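Local structure of amidohydrolase (Staphylococcus aureus, 3NUR) at residues A[222-235]-A[248-260]. The protein is a putative metal-dependent amidohydrolase with a TIM-barrel fold that probably hydrolyses carbon-nitrogen bonds other than peptide bonds, though its substrate is not established. Numbering follows the deposited sequence. Where two conformers were deposited one is given.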
loop_
_atom_site.group_PDB
_atom_site.type_symbol
_atom_site.label_atom_id
_atom_site.label_comp_id
_atom_site.label_asym_id
_atom_site.label_seq_id
_atom_site.Cartn_x
_atom_site.Cartn_y
_atom_site.Cartn_z
ATOM N N TYR A 222 10.641 12.108 -4.151
ATOM C CA TYR A 222 9.616 12.556 -5.102
ATOM C C TYR A 222 9.208 11.474 -6.110
ATOM O O TYR A 222 8.034 11.140 -6.194
ATOM C CB TYR A 222 10.150 13.789 -5.900
ATOM C CG TYR A 222 9.098 14.773 -6.377
ATOM C CD1 TYR A 222 8.687 14.796 -7.707
ATOM C CD2 TYR A 222 8.543 15.705 -5.506
ATOM C CE1 TYR A 222 7.771 15.753 -8.165
ATOM C CE2 TYR A 222 7.618 16.651 -5.949
ATOM C CZ TYR A 222 7.199 16.641 -7.267
ATOM O OH TYR A 222 6.276 17.572 -7.691
ATOM N N GLY A 223 10.172 11.011 -6.907
ATOM C CA GLY A 223 9.979 10.151 -8.057
ATOM C C GLY A 223 9.145 8.894 -7.916
ATOM O O GLY A 223 8.294 8.625 -8.771
ATOM N N TRP A 224 9.418 8.075 -6.897
ATOM C CA TRP A 224 8.652 6.836 -6.846
ATOM C C TRP A 224 7.216 7.030 -6.379
ATOM O O TRP A 224 6.369 6.175 -6.619
ATOM C CB TRP A 224 9.424 5.665 -6.230
ATOM C CG TRP A 224 9.708 5.697 -4.748
ATOM C CD1 TRP A 224 8.970 6.300 -3.774
ATOM C CD2 TRP A 224 10.658 4.862 -4.073
ATOM N NE1 TRP A 224 9.441 5.941 -2.529
ATOM C CE2 TRP A 224 10.478 5.060 -2.684
ATOM C CE3 TRP A 224 11.661 3.978 -4.510
ATOM C CZ2 TRP A 224 11.287 4.426 -1.723
ATOM C CZ3 TRP A 224 12.473 3.369 -3.562
ATOM C CH2 TRP A 224 12.274 3.579 -2.187
ATOM N N HIS A 225 6.942 8.207 -5.791
ATOM C CA HIS A 225 5.595 8.609 -5.362
ATOM C C HIS A 225 4.808 9.085 -6.592
ATOM O O HIS A 225 3.653 8.690 -6.792
ATOM C CB HIS A 225 5.702 9.679 -4.263
ATOM C CG HIS A 225 6.402 9.128 -3.056
ATOM N ND1 HIS A 225 5.818 8.151 -2.275
ATOM C CD2 HIS A 225 7.657 9.365 -2.596
ATOM C CE1 HIS A 225 6.719 7.844 -1.344
ATOM N NE2 HIS A 225 7.837 8.558 -1.490
ATOM N N ILE A 226 5.455 9.896 -7.450
ATOM C CA ILE A 226 4.858 10.327 -8.717
ATOM C C ILE A 226 4.475 9.066 -9.502
ATOM O O ILE A 226 3.344 8.951 -9.992
ATOM C CB ILE A 226 5.890 11.171 -9.517
ATOM C CG1 ILE A 226 6.144 12.534 -8.847
ATOM C CG2 ILE A 226 5.502 11.290 -11.000
ATOM C CD1 ILE A 226 4.971 13.623 -8.946
ATOM N N ASP A 227 5.417 8.099 -9.561
ATOM C CA ASP A 227 5.215 6.849 -10.284
ATOM C C ASP A 227 3.985 6.039 -9.823
ATOM O O ASP A 227 3.151 5.645 -10.655
ATOM C CB ASP A 227 6.502 6.033 -10.227
ATOM C CG ASP A 227 6.463 4.778 -11.041
ATOM O OD1 ASP A 227 6.999 4.793 -12.170
ATOM O OD2 ASP A 227 5.981 3.746 -10.513
ATOM N N VAL A 228 3.850 5.810 -8.504
ATOM C CA VAL A 228 2.714 5.027 -8.001
ATOM C C VAL A 228 1.355 5.718 -8.214
ATOM O O VAL A 228 0.372 5.031 -8.495
ATOM C CB VAL A 228 2.957 4.445 -6.591
ATOM C CG1 VAL A 228 3.127 5.548 -5.580
ATOM C CG2 VAL A 228 1.850 3.476 -6.180
ATOM N N GLY A 229 1.328 7.056 -8.170
ATOM C CA GLY A 229 0.106 7.820 -8.439
ATOM C C GLY A 229 -0.325 7.602 -9.881
ATOM O O GLY A 229 -1.505 7.369 -10.165
ATOM N N ILE A 230 0.650 7.649 -10.810
ATOM C CA ILE A 230 0.380 7.429 -12.240
ATOM C C ILE A 230 -0.143 5.998 -12.442
ATOM O O ILE A 230 -1.123 5.799 -13.172
ATOM C CB ILE A 230 1.637 7.799 -13.087
ATOM C CG1 ILE A 230 1.860 9.341 -13.063
ATOM C CG2 ILE A 230 1.563 7.252 -14.531
ATOM C CD1 ILE A 230 3.205 9.848 -13.677
ATOM N N HIS A 231 0.463 5.021 -11.760
ATOM C CA HIS A 231 0.074 3.617 -11.809
ATOM C C HIS A 231 -1.382 3.472 -11.329
ATOM O O HIS A 231 -2.185 2.865 -12.023
ATOM C CB HIS A 231 1.003 2.780 -10.911
ATOM C CG HIS A 231 0.919 1.296 -11.146
ATOM N ND1 HIS A 231 1.811 0.440 -10.550
ATOM C CD2 HIS A 231 0.081 0.569 -11.935
ATOM C CE1 HIS A 231 1.496 -0.778 -10.980
ATOM N NE2 HIS A 231 0.442 -0.752 -11.788
ATOM N N ALA A 232 -1.740 4.086 -10.187
ATOM C CA ALA A 232 -3.113 4.005 -9.697
ATOM C C ALA A 232 -4.098 4.615 -10.720
ATOM O O ALA A 232 -5.154 4.042 -10.927
ATOM C CB ALA A 232 -3.246 4.684 -8.336
ATOM N N ILE A 233 -3.739 5.746 -11.375
ATOM C CA ILE A 233 -4.595 6.376 -12.393
ATOM C C ILE A 233 -4.785 5.433 -13.583
ATOM O O ILE A 233 -5.896 5.316 -14.069
ATOM C CB ILE A 233 -4.082 7.785 -12.797
ATOM C CG1 ILE A 233 -4.170 8.742 -11.577
ATOM C CG2 ILE A 233 -4.915 8.345 -13.972
ATOM C CD1 ILE A 233 -3.157 9.942 -11.685
ATOM N N HIS A 234 -3.720 4.731 -14.023
ATOM C CA HIS A 234 -3.833 3.744 -15.107
ATOM C C HIS A 234 -4.928 2.716 -14.767
ATOM O O HIS A 234 -5.725 2.347 -15.626
ATOM C CB HIS A 234 -2.500 2.989 -15.273
ATOM C CG HIS A 234 -1.582 3.604 -16.272
ATOM N ND1 HIS A 234 -1.394 3.029 -17.520
ATOM C CD2 HIS A 234 -0.793 4.700 -16.167
ATOM C CE1 HIS A 234 -0.511 3.795 -18.141
ATOM N NE2 HIS A 234 -0.125 4.822 -17.372
ATOM N N LEU A 235 -4.954 2.262 -13.506
ATOM C CA LEU A 235 -5.916 1.255 -13.050
ATOM C C LEU A 235 -7.352 1.756 -13.176
ATOM O O LEU A 235 -8.207 1.055 -13.699
ATOM C CB LEU A 235 -5.600 0.798 -11.615
ATOM C CG LEU A 235 -4.171 0.242 -11.357
ATOM C CD1 LEU A 235 -4.036 -0.261 -9.915
ATOM C CD2 LEU A 235 -3.816 -0.893 -12.314
ATOM N N ASN A 248 -11.622 -2.477 -3.603
ATOM C CA ASN A 248 -11.000 -1.313 -2.983
ATOM C C ASN A 248 -9.494 -1.429 -3.040
ATOM O O ASN A 248 -8.926 -2.504 -2.837
ATOM C CB ASN A 248 -11.404 -1.098 -1.522
ATOM C CG ASN A 248 -12.857 -0.818 -1.352
ATOM O OD1 ASN A 248 -13.391 0.166 -1.873
ATOM N ND2 ASN A 248 -13.525 -1.714 -0.657
HETATM N N MSE A 249 -8.848 -0.320 -3.301
HETATM C CA MSE A 249 -7.405 -0.264 -3.246
HETATM C C MSE A 249 -6.953 0.722 -2.207
HETATM O O MSE A 249 -7.752 1.570 -1.802
HETATM C CB MSE A 249 -6.821 -0.043 -4.630
HETATM C CG MSE A 249 -6.953 -1.378 -5.392
HETATM SE SE MSE A 249 -6.262 -1.294 -7.016
HETATM C CE MSE A 249 -4.357 -1.271 -6.464
ATOM N N ILE A 250 -5.723 0.559 -1.696
ATOM C CA ILE A 250 -5.159 1.469 -0.699
ATOM C C ILE A 250 -3.858 2.064 -1.264
ATOM O O ILE A 250 -3.068 1.359 -1.887
ATOM C CB ILE A 250 -4.897 0.783 0.675
ATOM C CG1 ILE A 250 -6.095 -0.116 1.120
ATOM C CG2 ILE A 250 -4.579 1.849 1.739
ATOM C CD1 ILE A 250 -5.743 -1.119 2.241
ATOM N N ILE A 251 -3.661 3.368 -1.060
ATOM C CA ILE A 251 -2.438 4.068 -1.447
ATOM C C ILE A 251 -1.970 4.915 -0.283
ATOM O O ILE A 251 -2.787 5.485 0.432
ATOM C CB ILE A 251 -2.553 4.882 -2.748
ATOM C CG1 ILE A 251 -3.743 5.891 -2.702
ATOM C CG2 ILE A 251 -2.569 3.931 -3.993
ATOM C CD1 ILE A 251 -3.893 6.772 -4.010
ATOM N N GLY A 252 -0.661 4.976 -0.109
ATOM C CA GLY A 252 -0.023 5.713 0.965
ATOM C C GLY A 252 0.434 7.091 0.565
ATOM O O GLY A 252 -0.019 7.640 -0.444
ATOM N N HIS A 253 1.322 7.672 1.383
ATOM C CA HIS A 253 1.913 8.996 1.175
ATOM C C HIS A 253 0.887 10.040 0.770
ATOM O O HIS A 253 1.121 10.857 -0.150
ATOM C CB HIS A 253 3.117 8.890 0.218
ATOM C CG HIS A 253 4.032 7.774 0.630
ATOM N ND1 HIS A 253 3.898 6.494 0.102
ATOM C CD2 HIS A 253 4.975 7.753 1.596
ATOM C CE1 HIS A 253 4.771 5.745 0.763
ATOM N NE2 HIS A 253 5.457 6.465 1.652
ATOM N N TRP A 254 -0.250 10.041 1.513
ATOM C CA TRP A 254 -1.354 10.978 1.333
ATOM C C TRP A 254 -2.003 10.942 -0.065
ATOM O O TRP A 254 -2.584 11.937 -0.516
ATOM C CB TRP A 254 -0.912 12.414 1.737
ATOM C CG TRP A 254 -0.600 12.577 3.202
ATOM C CD1 TRP A 254 0.590 12.964 3.747
ATOM C CD2 TRP A 254 -1.516 12.422 4.301
ATOM N NE1 TRP A 254 0.481 13.039 5.120
ATOM C CE2 TRP A 254 -0.806 12.735 5.485
ATOM C CE3 TRP A 254 -2.876 12.080 4.397
ATOM C CZ2 TRP A 254 -1.408 12.711 6.748
ATOM C CZ3 TRP A 254 -3.457 11.992 5.659
ATOM C CH2 TRP A 254 -2.727 12.303 6.814
ATOM N N GLY A 255 -1.920 9.795 -0.731
ATOM C CA GLY A 255 -2.515 9.650 -2.057
ATOM C C GLY A 255 -1.561 9.747 -3.224
ATOM O O GLY A 255 -2.014 9.763 -4.378
ATOM N N GLU A 256 -0.222 9.792 -2.954
ATOM C CA GLU A 256 0.788 9.758 -4.034
ATOM C C GLU A 256 0.522 10.824 -5.099
ATOM O O GLU A 256 0.598 10.549 -6.306
ATOM C CB GLU A 256 0.825 8.335 -4.655
ATOM C CG GLU A 256 0.940 7.214 -3.612
ATOM C CD GLU A 256 2.266 7.055 -2.886
ATOM O OE1 GLU A 256 3.155 7.921 -3.044
ATOM O OE2 GLU A 256 2.438 6.023 -2.193
ATOM N N PHE A 257 0.241 12.047 -4.613
ATOM C CA PHE A 257 -0.063 13.302 -5.324
ATOM C C PHE A 257 -1.461 13.393 -5.921
ATOM O O PHE A 257 -1.878 14.495 -6.278
ATOM C CB PHE A 257 0.940 13.583 -6.445
ATOM C CG PHE A 257 2.341 13.867 -5.990
ATOM C CD1 PHE A 257 2.756 15.177 -5.748
ATOM C CD2 PHE A 257 3.272 12.839 -5.869
ATOM C CE1 PHE A 257 4.071 15.448 -5.386
ATOM C CE2 PHE A 257 4.588 13.111 -5.498
ATOM C CZ PHE A 257 4.982 14.419 -5.295
ATOM N N ILE A 258 -2.161 12.256 -6.099
ATOM C CA ILE A 258 -3.480 12.264 -6.757
ATOM C C ILE A 258 -4.500 13.285 -6.158
ATOM O O ILE A 258 -5.121 14.012 -6.947
ATOM C CB ILE A 258 -4.091 10.843 -6.889
ATOM C CG1 ILE A 258 -3.204 9.966 -7.787
ATOM C CG2 ILE A 258 -5.548 10.929 -7.491
ATOM C CD1 ILE A 258 -3.403 8.443 -7.522
ATOM N N PRO A 259 -4.666 13.395 -4.811
ATOM C CA PRO A 259 -5.644 14.360 -4.274
ATOM C C PRO A 259 -5.401 15.811 -4.647
ATOM O O PRO A 259 -6.342 16.596 -4.605
ATOM C CB PRO A 259 -5.564 14.144 -2.753
ATOM C CG PRO A 259 -5.096 12.714 -2.621
ATOM C CD PRO A 259 -4.056 12.608 -3.709
ATOM N N PHE A 260 -4.159 16.166 -5.032
ATOM C CA PHE A 260 -3.830 17.535 -5.431
ATOM C C PHE A 260 -4.574 17.936 -6.729
ATOM O O PHE A 260 -4.876 19.119 -6.937
ATOM C CB PHE A 260 -2.299 17.680 -5.609
ATOM C CG PHE A 260 -1.825 19.069 -5.996
ATOM C CD1 PHE A 260 -1.570 20.030 -5.026
ATOM C CD2 PHE A 260 -1.583 19.396 -7.327
ATOM C CE1 PHE A 260 -1.124 21.316 -5.389
ATOM C CE2 PHE A 260 -1.150 20.683 -7.687
ATOM C CZ PHE A 260 -0.910 21.623 -6.714
#
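His225 ND1 donates a hydrogen bond to Glu256 OE1 at 2.8 Å. This bond uses the syn lone pair of OE1, and the imidazole lies nearly coplanar with the carboxylate, 17° between planes. His253 ND1 donates to Glu256 OE2, also 2.8 Å, but reaches that oxygen from above the carboxylate plane. A bend at chi2 (-71°) brings the carboxylate alongside the ring pair, where it bridges the two ND1 atoms. The two bonds should fix its rotation. Val228 CG1 packs against the carboxylate carbon. The rings also meet each other: the edge of His225 points at the face of His253, with CE1 over the ring centre, 3.2 Å above its plane.

Next to this cluster, Phe257 lies over the start of the helix. Ile226 CD1 makes a CH-pi contact with one face of its ring, 3.6 Å from the centroid. The edge of Phe257 points at the face of Tyr222 in a T-shaped pair. Gly229 has no side chain, and a CB there would clash with Glu256 O; instead Gly229 CA meets Glu256 O in a CA-H...O contact at 3.5 Å. Farther along, Ile258 CD1 packs on Ala232 CB, while Ile258 CG1 meets Ile233 CD1. Leu235 CD1 touches the selenomethionine methyl, Met249 CE, at 3.6 Å.

Strand 249-251 pairs in parallel with strands 189-192 and 286-288. The side chain of His253, just past this strand, is about 5 Å from the bound calcium ion. Helix 223-237 thus packs on a barrel strand and its following loop, as is typical of TIM-barrel amidohydrolases, with the histidine-carboxylate cluster beside the metal site.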